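Local coordinates for protein putative mannose-1-phosphate guanylyl transferase (Thermus thermophilus, PDB 2CU2) that probably transfers a guanylyl group from GTP to mannose 1-phosphate, making GDP-mannose, at residues Ala87-Val92 against His209-Arg214; Glu199-His204 against Ile231-Gly236; Ala46-Pro51 against Arg102-Pro107. All coordinates share one frame; numbering follows the deposited sequence.

Contact 1 of 3, residues Ala87-Val92 against His209-Arg214; sequences AVLLGV and HEALER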
ATOM      1  N   ALA A  87      -1.167 -23.346  29.249  1.00 32.46           N
ATOM      2  CA  ALA A  87       0.025 -23.884  28.603  1.00 31.15           C
ATOM      3  C   ALA A  87       1.038 -24.332  29.662  1.00 29.83           C
ATOM      4  O   ALA A  87       1.662 -25.380  29.529  1.00 29.71           O
ATOM      5  CB  ALA A  87       0.646 -22.834  27.685  1.00 31.99           C
ATOM      6  N   VAL A  88       1.198 -23.542  30.718  1.00 29.37           N
ATOM      7  CA  VAL A  88       2.140 -23.892  31.778  1.00 28.05           C
ATOM      8  C   VAL A  88       1.711 -25.197  32.461  1.00 29.75           C
ATOM      9  O   VAL A  88       2.549 -26.027  32.818  1.00 29.31           O
ATOM     10  CB  VAL A  88       2.249 -22.756  32.818  1.00 26.72           C
ATOM     11  CG1 VAL A  88       3.025 -23.231  34.035  1.00 25.96           C
ATOM     12  CG2 VAL A  88       2.958 -21.546  32.193  1.00 27.03           C
ATOM     13  N   LEU A  89       0.405 -25.374  32.634  1.00 29.42           N
ATOM     14  CA  LEU A  89      -0.126 -26.593  33.238  1.00 30.53           C
ATOM     15  C   LEU A  89       0.367 -27.807  32.452  1.00 30.60           C
ATOM     16  O   LEU A  89       0.880 -28.762  33.026  1.00 31.10           O
ATOM     17  CB  LEU A  89      -1.657 -26.566  33.227  1.00 29.11           C
ATOM     18  CG  LEU A  89      -2.361 -27.916  33.414  1.00 30.28           C
ATOM     19  CD1 LEU A  89      -2.088 -28.451  34.808  1.00 29.09           C
ATOM     20  CD2 LEU A  89      -3.862 -27.746  33.184  1.00 31.19           C
ATOM     21  N   LEU A  90       0.214 -27.758  31.135  1.00 31.85           N
ATOM     22  CA  LEU A  90       0.628 -28.863  30.280  1.00 33.73           C
ATOM     23  C   LEU A  90       2.139 -29.096  30.361  1.00 33.78           C
ATOM     24  O   LEU A  90       2.630 -30.216  30.362  1.00 33.92           O
ATOM     25  CB  LEU A  90       0.235 -28.525  28.842  1.00 33.86           C
ATOM     26  CG  LEU A  90      -1.266 -28.274  28.686  1.00 35.53           C
ATOM     27  CD1 LEU A  90      -1.693 -28.185  27.218  1.00 35.08           C
ATOM     28  CD2 LEU A  90      -2.114 -29.382  29.310  1.00 36.27           C
ATOM     29  N   GLY A  91       2.886 -27.977  30.386  1.00 32.68           N
ATOM     30  CA  GLY A  91       4.336 -28.084  30.457  1.00 31.34           C
ATOM     31  C   GLY A  91       4.784 -28.780  31.743  1.00 30.97           C
ATOM     32  O   GLY A  91       5.720 -29.568  31.766  1.00 29.82           O
ATOM     33  N   VAL A  92       4.102 -28.428  32.848  1.00 30.49           N
ATOM     34  CA  VAL A  92       4.458 -29.023  34.131  1.00 32.29           C
ATOM     35  C   VAL A  92       4.162 -30.523  34.151  1.00 33.33           C
ATOM     36  O   VAL A  92       4.914 -31.331  34.678  1.00 33.53           O
ATOM     37  CB  VAL A  92       3.657 -28.314  35.226  1.00 32.19           C
ATOM     38  CG1 VAL A  92       3.856 -29.026  36.562  1.00 34.41           C
ATOM     39  CG2 VAL A  92       4.119 -26.874  35.356  1.00 31.70           C
ATOM     40  N   HIS A 209      -4.433 -26.973  39.844  1.00 34.42           N
ATOM     41  CA  HIS A 209      -3.840 -28.037  40.660  1.00 36.23           C
ATOM     42  C   HIS A 209      -4.620 -29.344  40.488  1.00 34.53           C
ATOM     43  O   HIS A 209      -4.070 -30.430  40.326  1.00 35.31           O
ATOM     44  CB  HIS A 209      -3.830 -27.598  42.137  1.00 38.91           C
ATOM     45  CG  HIS A 209      -3.650 -28.791  43.047  1.00 41.57           C
ATOM     46  ND1 HIS A 209      -4.683 -29.493  43.571  1.00 45.37           N
ATOM     47  CD2 HIS A 209      -2.457 -29.333  43.551  1.00 43.50           C
ATOM     48  CE1 HIS A 209      -4.132 -30.442  44.351  1.00 45.35           C
ATOM     49  NE2 HIS A 209      -2.799 -30.371  44.358  1.00 45.50           N
ATOM     50  N   GLU A 210      -5.963 -29.205  40.544  1.00 34.45           N
ATOM     51  CA  GLU A 210      -6.822 -30.373  40.339  1.00 34.61           C
ATOM     52  C   GLU A 210      -6.664 -30.932  38.924  1.00 33.75           C
ATOM     53  O   GLU A 210      -6.608 -32.133  38.696  1.00 32.86           O
ATOM     54  CB  GLU A 210      -8.280 -29.954  40.584  1.00 35.28           C
ATOM     55  CG  GLU A 210      -9.186 -31.146  40.914  1.00 38.78           C
ATOM     56  CD  GLU A 210     -10.585 -30.652  41.234  1.00 41.49           C
ATOM     57  OE1 GLU A 210     -11.356 -30.437  40.315  1.00 42.35           O
ATOM     58  OE2 GLU A 210     -10.907 -30.525  42.413  1.00 37.98           O
ATOM     59  N   ALA A 211      -6.633 -30.003  37.949  1.00 31.85           N
ATOM     60  CA  ALA A 211      -6.450 -30.435  36.570  1.00 31.37           C
ATOM     61  C   ALA A 211      -5.135 -31.195  36.393  1.00 32.24           C
ATOM     62  O   ALA A 211      -5.052 -32.213  35.721  1.00 30.19           O
ATOM     63  CB  ALA A 211      -6.472 -29.195  35.670  1.00 30.68           C
ATOM     64  N   LEU A 212      -4.074 -30.636  37.006  1.00 30.52           N
ATOM     65  CA  LEU A 212      -2.760 -31.267  36.914  1.00 31.46           C
ATOM     66  C   LEU A 212      -2.766 -32.693  37.482  1.00 31.14           C
ATOM     67  O   LEU A 212      -2.183 -33.618  36.928  1.00 30.65           O
ATOM     68  CB  LEU A 212      -1.767 -30.397  37.687  1.00 31.25           C
ATOM     69  CG  LEU A 212      -0.385 -31.051  37.830  1.00 32.95           C
ATOM     70  CD1 LEU A 212       0.242 -31.447  36.495  1.00 32.78           C
ATOM     71  CD2 LEU A 212       0.640 -30.145  38.504  1.00 33.25           C
ATOM     72  N   GLU A 213      -3.419 -32.846  38.660  1.00 30.36           N
ATOM     73  CA  GLU A 213      -3.489 -34.176  39.266  1.00 34.02           C
ATOM     74  C   GLU A 213      -4.200 -35.175  38.343  1.00 32.54           C
ATOM     75  O   GLU A 213      -3.787 -36.312  38.167  1.00 33.07           O
ATOM     76  CB  GLU A 213      -4.230 -34.102  40.613  1.00 36.03           C
ATOM     77  CG  GLU A 213      -3.408 -33.491  41.754  1.00 43.57           C
ATOM     78  CD  GLU A 213      -2.339 -34.459  42.226  1.00 49.19           C
ATOM     79  OE1 GLU A 213      -2.648 -35.608  42.492  1.00 53.76           O
ATOM     80  OE2 GLU A 213      -1.204 -34.019  42.399  1.00 50.98           O
ATOM     81  N   ARG A 214      -5.335 -34.721  37.770  1.00 30.60           N
ATOM     82  CA  ARG A 214      -6.125 -35.633  36.953  1.00 32.21           C
ATOM     83  C   ARG A 214      -5.411 -35.996  35.647  1.00 31.90           C
ATOM     84  O   ARG A 214      -5.538 -37.094  35.120  1.00 31.27           O
ATOM     85  CB  ARG A 214      -7.464 -34.960  36.652  1.00 29.70           C
ATOM     86  CG  ARG A 214      -8.339 -34.833  37.900  1.00 31.04           C
ATOM     87  CD  ARG A 214      -9.826 -34.716  37.550  1.00 31.55           C
ATOM     88  NE  ARG A 214     -10.119 -33.392  36.997  1.00 27.62           N
ATOM     89  CZ  ARG A 214     -10.568 -33.339  35.728  1.00 29.02           C
ATOM     90  NH1 ARG A 214     -10.735 -34.453  35.037  1.00 26.72           N
ATOM     91  NH2 ARG A 214     -10.837 -32.155  35.172  1.00 25.76           N
TER
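Leu89 reaches from helix 83-98 to the flank of helix 206-216, where it touches Leu212 and Ala211. CB starts off along the flank and does not point at the partner helix. CG lies anti to the backbone N (chi1 162°), a setting that swings the branched end across the gap. From there the two methyls divide the work. CD1 presses on the root of Leu212, 3.5 Å from Leu212 CB and 3.6 Å from Leu212 CA; the first of these is closer than carbons usually pack. CD2 goes to the neighbouring position and meets Ala211 CB at 3.9 Å. The two short helical segments run roughly the same way, 36° apart, with axes 10.0 Å from each other at closest approach, a spacing that apolar side chains fill. Both helices belong to the nucleotidyltransferase domain of GT-A type. Helix 83-98 comes between the parallel strands 74-78 and 102-107 in chain order, and helix 206-216 packs outside it, with Glu210 and Glu213 on its exposed side. Leu212 slides past Leu89 in the opposite direction, and its CD2 reaches Val92 CG1 at 3.9 Å. Val92 sits one turn beyond Leu89 on the same face and crosses the Leu212 side chain at about a right angle. Phe201 and Met197 of helix 194-204 cover Leu89 and Val92 respectively, while Leu228 touches both Leu89 and Ala211.

Contact 2 of 3, residues Glu199-His204 against Ile231-Gly236; sequences ELFRRH and ISIDYG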
ATOM      1  N   GLU A 199       2.944 -26.862  43.583  1.00 37.10           N
ATOM      2  CA  GLU A 199       2.526 -26.339  44.881  1.00 40.35           C
ATOM      3  C   GLU A 199       1.870 -24.964  44.746  1.00 40.10           C
ATOM      4  O   GLU A 199       0.960 -24.606  45.477  1.00 40.30           O
ATOM      5  CB  GLU A 199       3.756 -26.267  45.791  1.00 42.46           C
ATOM      6  CG  GLU A 199       3.431 -25.809  47.221  1.00 49.84           C
ATOM      7  CD  GLU A 199       2.270 -26.605  47.782  1.00 53.52           C
ATOM      8  OE1 GLU A 199       2.161 -27.781  47.482  1.00 55.35           O
ATOM      9  OE2 GLU A 199       1.523 -26.052  48.586  1.00 55.34           O
ATOM     10  N   LEU A 200       2.389 -24.159  43.797  1.00 38.98           N
ATOM     11  CA  LEU A 200       1.772 -22.855  43.580  1.00 38.14           C
ATOM     12  C   LEU A 200       0.337 -22.987  43.063  1.00 38.09           C
ATOM     13  O   LEU A 200      -0.549 -22.217  43.406  1.00 36.92           O
ATOM     14  CB  LEU A 200       2.622 -22.065  42.580  1.00 39.06           C
ATOM     15  CG  LEU A 200       3.863 -21.438  43.223  1.00 40.61           C
ATOM     16  CD1 LEU A 200       4.743 -20.703  42.216  1.00 39.80           C
ATOM     17  CD2 LEU A 200       3.552 -20.417  44.315  1.00 40.99           C
ATOM     18  N   PHE A 201       0.134 -23.975  42.159  1.00 36.94           N
ATOM     19  CA  PHE A 201      -1.226 -24.222  41.683  1.00 38.71           C
ATOM     20  C   PHE A 201      -2.146 -24.537  42.871  1.00 40.75           C
ATOM     21  O   PHE A 201      -3.254 -24.033  43.002  1.00 38.92           O
ATOM     22  CB  PHE A 201      -1.218 -25.430  40.725  1.00 35.01           C
ATOM     23  CG  PHE A 201      -0.794 -25.080  39.315  1.00 35.30           C
ATOM     24  CD1 PHE A 201      -0.697 -23.754  38.903  1.00 33.93           C
ATOM     25  CD2 PHE A 201      -0.528 -26.105  38.417  1.00 32.61           C
ATOM     26  CE1 PHE A 201      -0.323 -23.466  37.592  1.00 34.87           C
ATOM     27  CE2 PHE A 201      -0.153 -25.810  37.110  1.00 32.99           C
ATOM     28  CZ  PHE A 201      -0.044 -24.489  36.691  1.00 32.33           C
ATOM     29  N   ARG A 202      -1.645 -25.442  43.741  1.00 43.04           N
ATOM     30  CA  ARG A 202      -2.426 -25.865  44.903  1.00 46.61           C
ATOM     31  C   ARG A 202      -2.858 -24.680  45.779  1.00 46.85           C
ATOM     32  O   ARG A 202      -3.963 -24.630  46.303  1.00 46.86           O
ATOM     33  CB  ARG A 202      -1.571 -26.834  45.722  1.00 49.99           C
ATOM     34  CG  ARG A 202      -2.150 -27.087  47.114  1.00 56.95           C
ATOM     35  CD  ARG A 202      -2.115 -28.572  47.489  1.00 61.90           C
ATOM     36  NE  ARG A 202      -1.797 -28.736  48.912  1.00 69.52           N
ATOM     37  CZ  ARG A 202      -0.553 -29.148  49.223  1.00 72.71           C
ATOM     38  NH1 ARG A 202       0.327 -29.382  48.264  1.00 73.91           N
ATOM     39  NH2 ARG A 202      -0.211 -29.311  50.504  1.00 73.96           N
ATOM     40  N   ARG A 203      -1.924 -23.717  45.954  1.00 47.38           N
ATOM     41  CA  ARG A 203      -2.199 -22.601  46.869  1.00 47.31           C
ATOM     42  C   ARG A 203      -3.072 -21.492  46.249  1.00 46.38           C
ATOM     43  O   ARG A 203      -3.967 -20.957  46.882  1.00 45.52           O
ATOM     44  CB  ARG A 203      -0.875 -21.977  47.318  1.00 49.89           C
ATOM     45  CG  ARG A 203       0.004 -22.905  48.154  1.00 53.93           C
ATOM     46  CD  ARG A 203       1.359 -22.256  48.474  1.00 57.62           C
ATOM     47  NE  ARG A 203       2.192 -23.165  49.260  1.00 62.51           N
ATOM     48  CZ  ARG A 203       3.501 -22.868  49.408  1.00 65.35           C
ATOM     49  NH1 ARG A 203       4.015 -21.776  48.863  1.00 66.65           N
ATOM     50  NH2 ARG A 203       4.273 -23.687  50.120  1.00 66.44           N
ATOM     51  N   HIS A 204      -2.749 -21.087  44.992  1.00 44.30           N
ATOM     52  CA  HIS A 204      -3.465 -19.928  44.418  1.00 42.84           C
ATOM     53  C   HIS A 204      -4.323 -20.241  43.180  1.00 41.40           C
ATOM     54  O   HIS A 204      -5.012 -19.377  42.655  1.00 40.70           O
ATOM     55  CB  HIS A 204      -2.474 -18.806  44.060  1.00 43.26           C
ATOM     56  CG  HIS A 204      -1.373 -18.703  45.072  1.00 43.34           C
ATOM     57  ND1 HIS A 204      -0.239 -19.435  45.007  1.00 45.42           N
ATOM     58  CD2 HIS A 204      -1.276 -17.828  46.157  1.00 44.79           C
ATOM     59  CE1 HIS A 204       0.518 -19.026  46.040  1.00 46.39           C
ATOM     60  NE2 HIS A 204      -0.078 -18.065  46.748  1.00 46.14           N
ATOM     61  N   ILE A 231      -6.870 -18.110  32.158  1.00 40.98           N
ATOM     62  CA  ILE A 231      -6.124 -17.129  32.940  1.00 40.92           C
ATOM     63  C   ILE A 231      -4.629 -17.195  32.634  1.00 41.44           C
ATOM     64  O   ILE A 231      -4.070 -18.242  32.327  1.00 40.51           O
ATOM     65  CB  ILE A 231      -6.379 -17.402  34.428  1.00 42.31           C
ATOM     66  CG1 ILE A 231      -5.805 -16.270  35.279  1.00 43.83           C
ATOM     67  CG2 ILE A 231      -5.684 -18.707  34.847  1.00 42.26           C
ATOM     68  CD1 ILE A 231      -6.188 -16.385  36.753  1.00 43.82           C
ATOM     69  N   SER A 232      -3.973 -16.016  32.674  1.00 39.64           N
ATOM     70  CA  SER A 232      -2.532 -15.988  32.463  1.00 40.31           C
ATOM     71  C   SER A 232      -1.802 -16.520  33.693  1.00 40.16           C
ATOM     72  O   SER A 232      -2.327 -16.560  34.795  1.00 40.66           O
ATOM     73  CB  SER A 232      -2.104 -14.546  32.181  1.00 39.89           C
ATOM     74  OG  SER A 232      -1.871 -13.867  33.410  1.00 40.45           O
ATOM     75  N   ILE A 233      -0.565 -16.989  33.471  1.00 39.88           N
ATOM     76  CA  ILE A 233       0.200 -17.479  34.605  1.00 40.28           C
ATOM     77  C   ILE A 233       0.654 -16.324  35.499  1.00 41.27           C
ATOM     78  O   ILE A 233       0.895 -16.471  36.690  1.00 39.65           O
ATOM     79  CB  ILE A 233       1.405 -18.245  34.070  1.00 40.58           C
ATOM     80  CG1 ILE A 233       2.142 -18.933  35.221  1.00 40.62           C
ATOM     81  CG2 ILE A 233       2.383 -17.263  33.398  1.00 39.53           C
ATOM     82  CD1 ILE A 233       1.273 -19.985  35.917  1.00 40.30           C
ATOM     83  N   ASP A 234       0.796 -15.141  34.868  1.00 42.95           N
ATOM     84  CA  ASP A 234       1.211 -13.961  35.618  1.00 46.16           C
ATOM     85  C   ASP A 234       0.172 -13.568  36.672  1.00 46.63           C
ATOM     86  O   ASP A 234       0.484 -13.262  37.815  1.00 47.07           O
ATOM     87  CB  ASP A 234       1.399 -12.811  34.626  1.00 48.78           C
ATOM     88  CG  ASP A 234       2.527 -13.149  33.662  1.00 51.28           C
ATOM     89  OD1 ASP A 234       2.280 -13.924  32.738  1.00 54.67           O
ATOM     90  OD2 ASP A 234       3.625 -12.626  33.832  1.00 52.16           O
ATOM     91  N   TYR A 235      -1.101 -13.544  36.235  1.00 48.38           N
ATOM     92  CA  TYR A 235      -2.170 -13.133  37.140  1.00 49.64           C
ATOM     93  C   TYR A 235      -2.607 -14.273  38.061  1.00 48.63           C
ATOM     94  O   TYR A 235      -2.931 -14.086  39.226  1.00 47.61           O
ATOM     95  CB  TYR A 235      -3.356 -12.672  36.289  1.00 53.57           C
ATOM     96  CG  TYR A 235      -4.496 -12.286  37.165  1.00 58.99           C
ATOM     97  CD1 TYR A 235      -4.375 -11.198  38.024  1.00 60.79           C
ATOM     98  CD2 TYR A 235      -5.718 -12.956  37.070  1.00 60.57           C
ATOM     99  CE1 TYR A 235      -5.465 -10.769  38.766  1.00 62.81           C
ATOM    100  CE2 TYR A 235      -6.807 -12.533  37.819  1.00 63.16           C
ATOM    101  CZ  TYR A 235      -6.683 -11.446  38.666  1.00 63.91           C
ATOM    102  OH  TYR A 235      -7.767 -11.004  39.399  1.00 65.44           O
ATOM    103  N   GLY A 236      -2.641 -15.490  37.486  1.00 47.25           N
ATOM    104  CA  GLY A 236      -3.150 -16.628  38.241  1.00 45.24           C
ATOM    105  C   GLY A 236      -2.171 -17.102  39.319  1.00 44.00           C
ATOM    106  O   GLY A 236      -2.552 -17.642  40.350  1.00 42.63           O
TER
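The Gly236 carbonyl points toward the oxygen of His204, whose own C=O runs across that line: His204 O lies 3.8 Å from Gly236 O, and since both are acceptors the pair is a plain contact. The His204 side chain adds a carbon to the same place, its CB standing 3.9 Å from Gly236 O. Beyond CB the histidine turns away from the partner segment, because CG lies anti to its own carbonyl carbon and beside the backbone N (chi1 -37°). The ring then folds back on its helix, where ND1 donates to Leu200 O at 3.2 Å. That bond uses a lone pair in the carbonyl plane, although the oxygen stands 20° out of the ring plane. Leu200 O also accepts from His204 N, so two donors from one residue grip it at the last turn of helix 194-204. The partner, helix 233-238, has an N-cap at Ser232, whose OG accepts from Tyr235 N at 2.9 Å in a nearly straight bond of 166°; Gly236 N is tied to Ser232 O. In the nucleotidyltransferase domain this short helix precedes strand 244-249 of the large mixed sheet, and the contact sets its first turn against the end of helix 194-204. A second, apolar touch lies farther back along that helix. Ile233 CD1 comes to the rim of the Phe201 ring, near the ring plane and 4.2 Å from CE1, with the side chains crossing at about a right angle. Val237 also touches Phe201, as does His209 of helix 206-216. The backbone N of Ile233 bonds to Thr84 OG1, tying this helix start to that of helix 83-98.

Contact 3 of 3, residues Ala46-Pro51 against Arg102-Pro107; sequences APLVPP and RLLVLP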
ATOM      1  N   ALA A  46      18.439 -23.464  21.648  1.00 37.56           N
ATOM      2  CA  ALA A  46      19.170 -24.709  21.411  1.00 39.31           C
ATOM      3  C   ALA A  46      20.431 -24.931  22.249  1.00 40.67           C
ATOM      4  O   ALA A  46      20.565 -25.965  22.900  1.00 41.92           O
ATOM      5  CB  ALA A  46      19.506 -24.843  19.927  1.00 40.19           C
ATOM      6  N   PRO A  47      21.366 -23.967  22.252  1.00 41.57           N
ATOM      7  CA  PRO A  47      22.606 -24.111  23.026  1.00 42.73           C
ATOM      8  C   PRO A  47      22.410 -24.305  24.527  1.00 43.11           C
ATOM      9  O   PRO A  47      23.257 -24.900  25.196  1.00 43.27           O
ATOM     10  CB  PRO A  47      23.365 -22.820  22.714  1.00 41.93           C
ATOM     11  CG  PRO A  47      22.882 -22.470  21.340  1.00 42.88           C
ATOM     12  CD  PRO A  47      21.393 -22.722  21.464  1.00 41.71           C
ATOM     13  N   LEU A  48      21.300 -23.797  25.056  1.00 43.05           N
ATOM     14  CA  LEU A  48      21.024 -23.914  26.481  1.00 41.96           C
ATOM     15  C   LEU A  48      20.195 -25.153  26.803  1.00 41.69           C
ATOM     16  O   LEU A  48      20.528 -25.905  27.719  1.00 41.43           O
ATOM     17  CB  LEU A  48      20.302 -22.664  26.984  1.00 42.02           C
ATOM     18  CG  LEU A  48      20.028 -22.621  28.491  1.00 41.96           C
ATOM     19  CD1 LEU A  48      21.349 -22.613  29.242  1.00 40.47           C
ATOM     20  CD2 LEU A  48      19.208 -21.389  28.841  1.00 41.22           C
ATOM     21  N   VAL A  49      19.114 -25.361  26.060  1.00 41.34           N
ATOM     22  CA  VAL A  49      18.252 -26.522  26.275  1.00 41.54           C
ATOM     23  C   VAL A  49      18.084 -27.245  24.947  1.00 42.85           C
ATOM     24  O   VAL A  49      17.585 -26.676  23.979  1.00 42.70           O
ATOM     25  CB  VAL A  49      16.857 -26.107  26.817  1.00 42.09           C
ATOM     26  CG1 VAL A  49      16.018 -27.349  27.117  1.00 42.75           C
ATOM     27  CG2 VAL A  49      17.015 -25.278  28.080  1.00 40.48           C
ATOM     28  N   PRO A  50      18.517 -28.513  24.878  1.00 43.95           N
ATOM     29  CA  PRO A  50      18.390 -29.265  23.628  1.00 43.82           C
ATOM     30  C   PRO A  50      16.952 -29.428  23.141  1.00 43.58           C
ATOM     31  O   PRO A  50      16.002 -29.357  23.918  1.00 43.56           O
ATOM     32  CB  PRO A  50      19.063 -30.599  23.956  1.00 44.25           C
ATOM     33  CG  PRO A  50      18.837 -30.743  25.434  1.00 44.22           C
ATOM     34  CD  PRO A  50      19.114 -29.347  25.936  1.00 44.04           C
ATOM     35  N   PRO A  51      16.779 -29.624  21.828  1.00 44.23           N
ATOM     36  CA  PRO A  51      15.467 -29.785  21.216  1.00 45.36           C
ATOM     37  C   PRO A  51      14.684 -30.951  21.830  1.00 46.48           C
ATOM     38  O   PRO A  51      13.484 -30.888  22.036  1.00 45.07           O
ATOM     39  CB  PRO A  51      15.671 -29.997  19.720  1.00 45.41           C
ATOM     40  CG  PRO A  51      17.010 -29.368  19.374  1.00 44.34           C
ATOM     41  CD  PRO A  51      17.774 -29.472  20.778  1.00 43.79           C
ATOM     42  N   ARG A 102      14.123 -29.014  36.384  1.00 40.56           N
ATOM     43  CA  ARG A 102      13.872 -27.611  36.107  1.00 39.16           C
ATOM     44  C   ARG A 102      13.018 -27.443  34.863  1.00 36.98           C
ATOM     45  O   ARG A 102      13.152 -28.198  33.893  1.00 35.42           O
ATOM     46  CB  ARG A 102      15.195 -26.867  35.893  1.00 40.75           C
ATOM     47  CG  ARG A 102      16.052 -26.700  37.130  1.00 42.21           C
ATOM     48  CD  ARG A 102      15.525 -25.591  38.019  1.00 45.21           C
ATOM     49  NE  ARG A 102      16.441 -25.305  39.122  1.00 48.21           N
ATOM     50  CZ  ARG A 102      16.559 -26.055  40.214  1.00 49.00           C
ATOM     51  NH1 ARG A 102      15.811 -27.141  40.358  1.00 48.28           N
ATOM     52  NH2 ARG A 102      17.434 -25.721  41.157  1.00 49.59           N
ATOM     53  N   LEU A 103      12.132 -26.457  34.900  1.00 34.53           N
ATOM     54  CA  LEU A 103      11.302 -26.156  33.747  1.00 33.94           C
ATOM     55  C   LEU A 103      11.445 -24.670  33.440  1.00 34.87           C
ATOM     56  O   LEU A 103      11.265 -23.814  34.307  1.00 35.00           O
ATOM     57  CB  LEU A 103       9.827 -26.495  33.997  1.00 31.06           C
ATOM     58  CG  LEU A 103       8.925 -26.127  32.815  1.00 31.29           C
ATOM     59  CD1 LEU A 103       9.350 -26.903  31.574  1.00 30.74           C
ATOM     60  CD2 LEU A 103       7.466 -26.401  33.161  1.00 29.27           C
ATOM     61  N   LEU A 104      11.784 -24.383  32.193  1.00 33.92           N
ATOM     62  CA  LEU A 104      11.953 -23.019  31.736  1.00 34.61           C
ATOM     63  C   LEU A 104      10.720 -22.709  30.880  1.00 33.68           C
ATOM     64  O   LEU A 104      10.338 -23.507  30.025  1.00 35.17           O
ATOM     65  CB  LEU A 104      13.238 -22.947  30.911  1.00 35.73           C
ATOM     66  CG  LEU A 104      14.065 -21.669  30.860  1.00 37.10           C
ATOM     67  CD1 LEU A 104      14.186 -21.041  32.241  1.00 37.17           C
ATOM     68  CD2 LEU A 104      15.437 -22.032  30.301  1.00 38.54           C
ATOM     69  N   VAL A 105      10.077 -21.577  31.136  1.00 31.41           N
ATOM     70  CA  VAL A 105       8.892 -21.198  30.375  1.00 31.08           C
ATOM     71  C   VAL A 105       9.151 -19.894  29.631  1.00 32.29           C
ATOM     72  O   VAL A 105       9.508 -18.887  30.241  1.00 33.61           O
ATOM     73  CB  VAL A 105       7.667 -21.010  31.300  1.00 29.33           C
ATOM     74  CG1 VAL A 105       6.521 -20.384  30.527  1.00 28.40           C
ATOM     75  CG2 VAL A 105       7.242 -22.348  31.878  1.00 28.14           C
ATOM     76  N   LEU A 106       8.972 -19.907  28.314  1.00 32.93           N
ATOM     77  CA  LEU A 106       9.201 -18.697  27.539  1.00 32.75           C
ATOM     78  C   LEU A 106       8.287 -18.500  26.336  1.00 33.85           C
ATOM     79  O   LEU A 106       7.854 -19.459  25.692  1.00 35.55           O
ATOM     80  CB  LEU A 106      10.652 -18.645  27.062  1.00 34.11           C
ATOM     81  CG  LEU A 106      11.158 -19.899  26.353  1.00 35.65           C
ATOM     82  CD1 LEU A 106      11.601 -19.563  24.942  1.00 37.65           C
ATOM     83  CD2 LEU A 106      12.307 -20.481  27.148  1.00 37.83           C
ATOM     84  N   PRO A 107       7.977 -17.233  26.018  1.00 33.30           N
ATOM     85  CA  PRO A 107       7.193 -16.852  24.850  1.00 33.23           C
ATOM     86  C   PRO A 107       8.024 -16.942  23.570  1.00 33.33           C
ATOM     87  O   PRO A 107       9.238 -16.791  23.568  1.00 33.85           O
ATOM     88  CB  PRO A 107       6.709 -15.425  25.065  1.00 32.83           C
ATOM     89  CG  PRO A 107       7.693 -14.763  26.018  1.00 32.50           C
ATOM     90  CD  PRO A 107       8.369 -16.026  26.736  1.00 32.35           C
TER
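Leu48 and Val49 both touch Leu104 of strand 102-107 from the loop between helix 37-45 and strand 54-59. Ala46 and Pro47 bring the chain to Leu48 with helical backbone angles but without the regular helical bonds. A chi1 of -176° stretches Leu48 out from its backbone, carrying CD2 to within 4.1 Å of Leu104 CD2. The two leucine side chains cross at about a right angle. Val49, whose backbone has opened to an extended shape, meets the same methyl with one branch, CG2 being 4.2 Å from Leu104 CD2. Pro50 continues extended, and its O accepts a hydrogen bond from Thr54 OG1, at the start of strand 54-59. Leu122 of helix 115-128 touches both Leu48 and Leu104, and Val49 rests on Ala5 of strand 3-8, the strand between 54-59 and 102-107 in the parallel part of the GT-A sheet. The CA atoms of Val49 and Leu104 are 9.0 Å apart, a gap bridged by side chains. With one leucine methyl serving two apolar partners, both beyond 4 Å, the contact is a small, loose apolar touch without directional bonding between the segments.

How the contacts relate
From the N terminus, contact 3 opens first, in the loop after helix 37-45, and closes at strand 102-107. Inside that span contact 1 opens on helix 83-98, but it closes only at helix 206-216, so the two loops cross. Contact 2 opens on helix 194-204, before contact 1 has closed, and ends at the start of helix 233-238; these two also cross, whereas contacts 3 and 2 follow in series. Contact 3 ties a loop to the sheet, while contacts 1 and 2 tie four helices together. Helix 83-98 is the shared element: Gly91 and Val92 pack on Leu103 of contact 3, and Val88 packs on Ile233 of contact 2.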